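Local coordinates for protein putative methylthioribose-1-phosphate isomerase (Pyrococcus horikoshii OT3, PDB 6A34) that probably interconverts methylthioribose-1-phosphate and methylthioribulose-1-phosphate, an isomerisation in the methionine salvage pathway, at residues L267-G272 with H328-G333; Y5-L10 with V175-V180. All blocks are in the same frame, centred on the assembly; numbering follows the deposited sequence.

Interaction 1: residues L267-G272 with H328-G333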
loop_
_atom_site.group_PDB
_atom_site.type_symbol
_atom_site.label_atom_id
_atom_site.label_comp_id
_atom_site.label_asym_id
_atom_site.label_seq_id
_atom_site.Cartn_x
_atom_site.Cartn_y
_atom_site.Cartn_z
ATOM N N LEU A 267 -3.621 -10.400 -9.862
ATOM C CA LEU A 267 -2.279 -10.289 -10.506
ATOM C C LEU A 267 -1.594 -11.626 -10.705
ATOM O O LEU A 267 -0.940 -11.804 -11.735
ATOM C CB LEU A 267 -1.398 -9.363 -9.703
ATOM C CG LEU A 267 -1.897 -7.928 -9.694
ATOM C CD1 LEU A 267 -1.332 -7.286 -8.440
ATOM C CD2 LEU A 267 -1.455 -7.218 -10.958
ATOM N N ALA A 268 -1.743 -12.560 -9.768
ATOM C CA ALA A 268 -1.106 -13.883 -9.947
ATOM C C ALA A 268 -1.582 -14.524 -11.249
ATOM O O ALA A 268 -0.797 -15.048 -12.060
ATOM C CB ALA A 268 -1.401 -14.786 -8.784
ATOM N N ARG A 269 -2.890 -14.458 -11.440
ATOM C CA ARG A 269 -3.567 -15.058 -12.573
ATOM C C ARG A 269 -3.056 -14.429 -13.873
ATOM O O ARG A 269 -2.746 -15.140 -14.817
ATOM C CB ARG A 269 -5.079 -14.886 -12.401
ATOM C CG ARG A 269 -5.914 -15.754 -13.333
ATOM C CD ARG A 269 -6.801 -14.927 -14.235
ATOM N NE ARG A 269 -8.208 -14.947 -13.838
ATOM C CZ ARG A 269 -9.082 -14.001 -14.179
ATOM N NH1 ARG A 269 -10.391 -14.207 -14.084
ATOM N NH2 ARG A 269 -8.631 -12.836 -14.599
ATOM N N GLU A 270 -2.962 -13.098 -13.914
ATOM C CA GLU A 270 -2.434 -12.414 -15.088
ATOM C C GLU A 270 -1.034 -12.946 -15.479
ATOM O O GLU A 270 -0.669 -12.978 -16.691
ATOM C CB GLU A 270 -2.377 -10.910 -14.816
ATOM C CG GLU A 270 -1.790 -10.095 -15.952
ATOM C CD GLU A 270 -2.549 -10.265 -17.252
ATOM O OE1 GLU A 270 -3.807 -10.114 -17.234
ATOM O OE2 GLU A 270 -1.884 -10.578 -18.264
ATOM N N HIS A 271 -0.219 -13.332 -14.484
ATOM C CA HIS A 271 1.143 -13.777 -14.760
ATOM C C HIS A 271 1.273 -15.317 -14.752
ATOM O O HIS A 271 2.394 -15.829 -14.812
ATOM C CB HIS A 271 2.080 -13.103 -13.753
ATOM C CG HIS A 271 2.106 -11.625 -13.930
ATOM N ND1 HIS A 271 1.388 -10.758 -13.102
ATOM C CD2 HIS A 271 2.697 -10.872 -14.881
ATOM C CE1 HIS A 271 1.554 -9.529 -13.538
ATOM N NE2 HIS A 271 2.348 -9.572 -14.627
ATOM N N GLY A 272 0.149 -16.046 -14.620
ATOM C CA GLY A 272 0.146 -17.544 -14.404
ATOM C C GLY A 272 1.041 -18.007 -13.251
ATOM O O GLY A 272 1.761 -18.985 -13.357
ATOM N N HIS A 328 -12.976 -18.405 -5.728
ATOM C CA HIS A 328 -12.223 -19.670 -5.669
ATOM C C HIS A 328 -11.437 -19.943 -6.953
ATOM O O HIS A 328 -10.426 -20.584 -6.883
ATOM C CB HIS A 328 -13.125 -20.862 -5.332
ATOM C CG HIS A 328 -14.217 -21.083 -6.319
ATOM N ND1 HIS A 328 -14.019 -21.803 -7.502
ATOM C CD2 HIS A 328 -15.500 -20.670 -6.310
ATOM C CE1 HIS A 328 -15.153 -21.794 -8.192
ATOM N NE2 HIS A 328 -16.080 -21.098 -7.473
ATOM N N LYS A 329 -11.895 -19.434 -8.096
ATOM C CA LYS A 329 -11.304 -19.732 -9.380
ATOM C C LYS A 329 -9.848 -19.236 -9.514
ATOM O O LYS A 329 -9.060 -19.750 -10.367
ATOM C CB LYS A 329 -12.176 -19.144 -10.494
ATOM C CG LYS A 329 -12.191 -17.625 -10.591
ATOM C CD LYS A 329 -12.859 -17.115 -11.866
ATOM C CE LYS A 329 -12.836 -15.608 -11.997
ATOM N NZ LYS A 329 -13.168 -15.165 -13.368
ATOM N N TYR A 330 -9.475 -18.244 -8.710
ATOM C CA TYR A 330 -8.118 -17.743 -8.644
ATOM C C TYR A 330 -7.187 -18.699 -7.877
ATOM O O TYR A 330 -5.963 -18.525 -7.940
ATOM C CB TYR A 330 -8.135 -16.344 -8.001
ATOM C CG TYR A 330 -8.856 -15.300 -8.820
ATOM C CD1 TYR A 330 -8.267 -14.794 -9.956
ATOM C CD2 TYR A 330 -10.092 -14.799 -8.478
ATOM C CE1 TYR A 330 -8.898 -13.880 -10.773
ATOM C CE2 TYR A 330 -10.728 -13.833 -9.258
ATOM C CZ TYR A 330 -10.128 -13.376 -10.418
ATOM O OH TYR A 330 -10.703 -12.455 -11.260
ATOM N N LEU A 331 -7.733 -19.693 -7.152
ATOM C CA LEU A 331 -6.890 -20.593 -6.319
ATOM C C LEU A 331 -6.348 -21.752 -7.158
ATOM O O LEU A 331 -7.085 -22.433 -7.832
ATOM C CB LEU A 331 -7.678 -21.150 -5.138
ATOM C CG LEU A 331 -7.916 -20.198 -3.977
ATOM C CD1 LEU A 331 -9.009 -20.728 -3.054
ATOM C CD2 LEU A 331 -6.638 -19.991 -3.189
ATOM N N THR A 332 -5.045 -22.005 -7.027
ATOM C CA THR A 332 -4.431 -23.202 -7.558
ATOM C C THR A 332 -4.756 -24.378 -6.621
ATOM O O THR A 332 -4.979 -25.461 -7.058
ATOM C CB THR A 332 -2.927 -22.997 -7.743
ATOM O OG1 THR A 332 -2.710 -21.835 -8.544
ATOM C CG2 THR A 332 -2.270 -24.202 -8.376
ATOM N N GLY A 333 -4.697 -24.145 -5.315
ATOM C CA GLY A 333 -5.048 -25.133 -4.313
ATOM C C GLY A 333 -5.202 -24.518 -2.937
ATOM O O GLY A 333 -4.841 -23.351 -2.715
#
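Arg269 lies against the ring of Tyr330 while its NH2 forms a salt bridge with Glu270 OE1 of the second subunit. The same pair recurs in reverse, with Glu270 here holding Arg269 of that subunit. With CG anti to the backbone N (chi1 -166°), the arginine leaves its helix toward the tyrosine, and bends at chi2 and chi3 bring the guanidinium to the CE1/OH side of the ring. Arg269 CB starts the contact 4.0 Å from Tyr330 CD1. Farther out, NE comes within 3.3 Å of Tyr330 CE1, which sits over one guanidinium face, displaced toward its rim. The two planes are 42° apart, too oblique for a parallel stack. Arg269 NH1 also passes Tyr330 OH at 3.3 Å, at an angle too poor for a hydrogen bond.

Helix 261-270 belongs to the crossover into strand 275-278 of the Rossmann-like sheet, and Tyr330 stands in the loop before its parallel neighbour 333-336; the contact thus joins that helix to that loop at the subunit interface. The helix ends in a Schellman motif with Gly272 at C-prime. In the same helix end, Leu267 O accepts from His271 ND1 at 2.9 Å and from His271 N at 3.2 Å, the two donors arriving from opposite faces of the carbonyl plane. His271 NE2 hydrogen-bonds Tyr262 OH of the second subunit, so both ring nitrogens are engaged.

Lys329 lays CG over a face of Tyr330 and runs extended to the guanidinium edge. There Lys329 NZ lies 3.0 Å from Arg269 NH1, two like-charged donors without a hydrogen bond, so the distance is doubtful.

Interaction 2: residues Y5-L10 with V175-V180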
loop_
_atom_site.group_PDB
_atom_site.type_symbol
_atom_site.label_atom_id
_atom_site.label_comp_id
_atom_site.label_asym_id
_atom_site.label_seq_id
_atom_site.Cartn_x
_atom_site.Cartn_y
_atom_site.Cartn_z
ATOM N N TYR A 5 10.361 -32.414 10.397
ATOM C CA TYR A 5 10.927 -31.398 11.284
ATOM C C TYR A 5 10.069 -31.277 12.549
ATOM O O TYR A 5 8.877 -31.510 12.508
ATOM C CB TYR A 5 11.073 -30.050 10.570
ATOM C CG TYR A 5 12.026 -30.035 9.399
ATOM C CD1 TYR A 5 13.400 -29.987 9.591
ATOM C CD2 TYR A 5 11.551 -30.041 8.092
ATOM C CE1 TYR A 5 14.277 -29.960 8.518
ATOM C CE2 TYR A 5 12.409 -30.029 7.010
ATOM C CZ TYR A 5 13.775 -29.992 7.227
ATOM O OH TYR A 5 14.632 -29.955 6.170
ATOM N N THR A 6 10.729 -30.952 13.668
ATOM C CA THR A 6 10.092 -30.511 14.906
ATOM C C THR A 6 9.993 -28.986 14.888
ATOM O O THR A 6 10.736 -28.318 14.170
ATOM C CB THR A 6 10.890 -30.974 16.138
ATOM O OG1 THR A 6 12.135 -30.292 16.074
ATOM C CG2 THR A 6 11.129 -32.473 16.217
ATOM N N PRO A 7 9.077 -28.384 15.675
ATOM C CA PRO A 7 9.010 -26.934 15.806
ATOM C C PRO A 7 10.365 -26.269 16.024
ATOM O O PRO A 7 10.624 -25.289 15.382
ATOM C CB PRO A 7 8.128 -26.750 17.034
ATOM C CG PRO A 7 7.169 -27.892 16.938
ATOM C CD PRO A 7 8.005 -29.048 16.427
ATOM N N LYS A 8 11.218 -26.867 16.860
ATOM C CA LYS A 8 12.484 -26.252 17.296
ATOM C C LYS A 8 13.506 -26.278 16.172
ATOM O O LYS A 8 14.421 -25.463 16.154
ATOM C CB LYS A 8 13.087 -26.962 18.514
ATOM C CG LYS A 8 12.802 -26.266 19.841
ATOM C CD LYS A 8 12.956 -27.147 21.075
ATOM C CE LYS A 8 12.733 -26.369 22.357
ATOM N NZ LYS A 8 12.597 -27.258 23.540
ATOM N N GLU A 9 13.337 -27.203 15.233
ATOM C CA GLU A 9 14.198 -27.217 14.057
ATOM C C GLU A 9 13.762 -26.154 13.034
ATOM O O GLU A 9 14.553 -25.836 12.149
ATOM C CB GLU A 9 14.226 -28.611 13.416
ATOM C CG GLU A 9 14.981 -29.633 14.241
ATOM C CD GLU A 9 14.878 -31.059 13.730
ATOM O OE1 GLU A 9 13.786 -31.472 13.321
ATOM O OE2 GLU A 9 15.899 -31.760 13.758
ATOM N N LEU A 10 12.518 -25.649 13.132
ATOM C CA LEU A 10 11.921 -24.738 12.117
ATOM C C LEU A 10 12.036 -23.261 12.528
ATOM O O LEU A 10 12.081 -22.382 11.677
ATOM C CB LEU A 10 10.462 -25.138 11.898
ATOM C CG LEU A 10 10.257 -26.442 11.122
ATOM C CD1 LEU A 10 8.786 -26.780 11.059
ATOM C CD2 LEU A 10 10.855 -26.381 9.719
ATOM N N VAL A 175 0.013 -20.199 17.755
ATOM C CA VAL A 175 0.696 -20.643 18.943
ATOM C C VAL A 175 2.159 -20.847 18.580
ATOM O O VAL A 175 3.021 -20.418 19.335
ATOM C CB VAL A 175 0.059 -21.905 19.534
ATOM C CG1 VAL A 175 0.832 -22.414 20.739
ATOM C CG2 VAL A 175 -1.390 -21.659 19.867
ATOM N N HIS A 176 2.423 -21.455 17.419
ATOM C CA HIS A 176 3.818 -21.618 16.955
ATOM C C HIS A 176 3.851 -21.894 15.438
ATOM O O HIS A 176 2.983 -22.552 14.926
ATOM C CB HIS A 176 4.526 -22.705 17.816
ATOM C CG HIS A 176 5.972 -22.442 18.107
ATOM N ND1 HIS A 176 6.870 -23.478 18.356
ATOM C CD2 HIS A 176 6.691 -21.277 18.149
ATOM C CE1 HIS A 176 8.083 -22.958 18.541
ATOM N NE2 HIS A 176 7.999 -21.592 18.425
ATOM N N LEU A 177 4.858 -21.331 14.753
ATOM C CA LEU A 177 5.300 -21.688 13.387
ATOM C C LEU A 177 4.556 -20.888 12.302
ATOM O O LEU A 177 5.183 -20.431 11.300
ATOM C CB LEU A 177 5.130 -23.193 13.147
ATOM C CG LEU A 177 5.860 -24.111 14.122
ATOM C CD1 LEU A 177 5.629 -25.563 13.742
ATOM C CD2 LEU A 177 7.343 -23.800 14.155
ATOM N N GLY A 178 3.233 -20.771 12.451
ATOM C CA GLY A 178 2.409 -20.060 11.484
ATOM C C GLY A 178 1.704 -21.008 10.546
ATOM O O GLY A 178 1.922 -22.200 10.612
ATOM N N THR A 179 0.828 -20.454 9.700
ATOM C CA THR A 179 0.225 -21.191 8.609
ATOM C C THR A 179 1.156 -21.031 7.412
ATOM O O THR A 179 1.907 -21.967 7.033
ATOM C CB THR A 179 -1.249 -20.793 8.429
ATOM O OG1 THR A 179 -1.432 -19.398 8.170
ATOM C CG2 THR A 179 -2.050 -21.143 9.666
ATOM N N VAL A 180 1.130 -19.828 6.830
ATOM C CA VAL A 180 2.119 -19.474 5.842
ATOM C C VAL A 180 3.499 -19.729 6.477
ATOM O O VAL A 180 4.404 -20.323 5.880
ATOM C CB VAL A 180 1.970 -18.002 5.380
ATOM C CG1 VAL A 180 3.174 -17.554 4.557
ATOM C CG2 VAL A 180 0.697 -17.753 4.591
#
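Leu177 pushes its forked end against the single, weakly bonded helical turn 7-10, at Pro7 and Leu10. From CB the chain runs to CG, which is anti to the carbonyl carbon (chi1 -57°), and this presents both methyls to the N-terminal segment. CD1 touches Pro7 CA at 4.2 Å. CD2 is the busier branch: it lies 3.8 Å from Pro7 O and 4.1 Å from Leu10 CB, and within its own segment it also lies over one face of the His176 ring, offset toward the rim. That ring in turn meets the proline obliquely, with His176 ND1 3.7 Å from Pro7 CB.

The helical turn is held in shape by a capping box. Thr6 N gives a nearly straight bond of 3.1 Å to Glu9 OE1 (168°), while Glu9 N returns a weak one to Thr6 OG1. Leu148 of the long helix 125-157 touches both Pro7 and Leu177, and Val186 of helix 180-189 packs on Leu10, so the N-terminal turn docks where the loop after strand 161-165 runs into helix 180-189.

No hydrogen bond crosses between 5-10 and 175-180. His176 NE2 is bonded to Leu13 O, whereas ND1 is buried against proline carbon without a polar partner in the model. This is consistent with a neutral imidazole protonated at NE2, in a contact made by van der Waals packing.

Interaction 2 is a buried contact nearer the centre of the chain (about 12 Å from it, against about 23 Å), whereas interaction 1 is partly exposed at the dimer interface; their centres are about 27 Å apart and their nearest atoms about 11 Å. They share no helix or strand, but each involves a connection of the same mixed sheet: the loop after strand 161-165 in one, helix 261-270 and the loop before strand 333-336 in the other. Inside, leucine, proline and a histidine ring pack together, without contact from the second subunit. At 267-272 with 328-333, long cationic chains line a tyrosine, and the arginine's charge is answered by a carboxylate of the partner subunit.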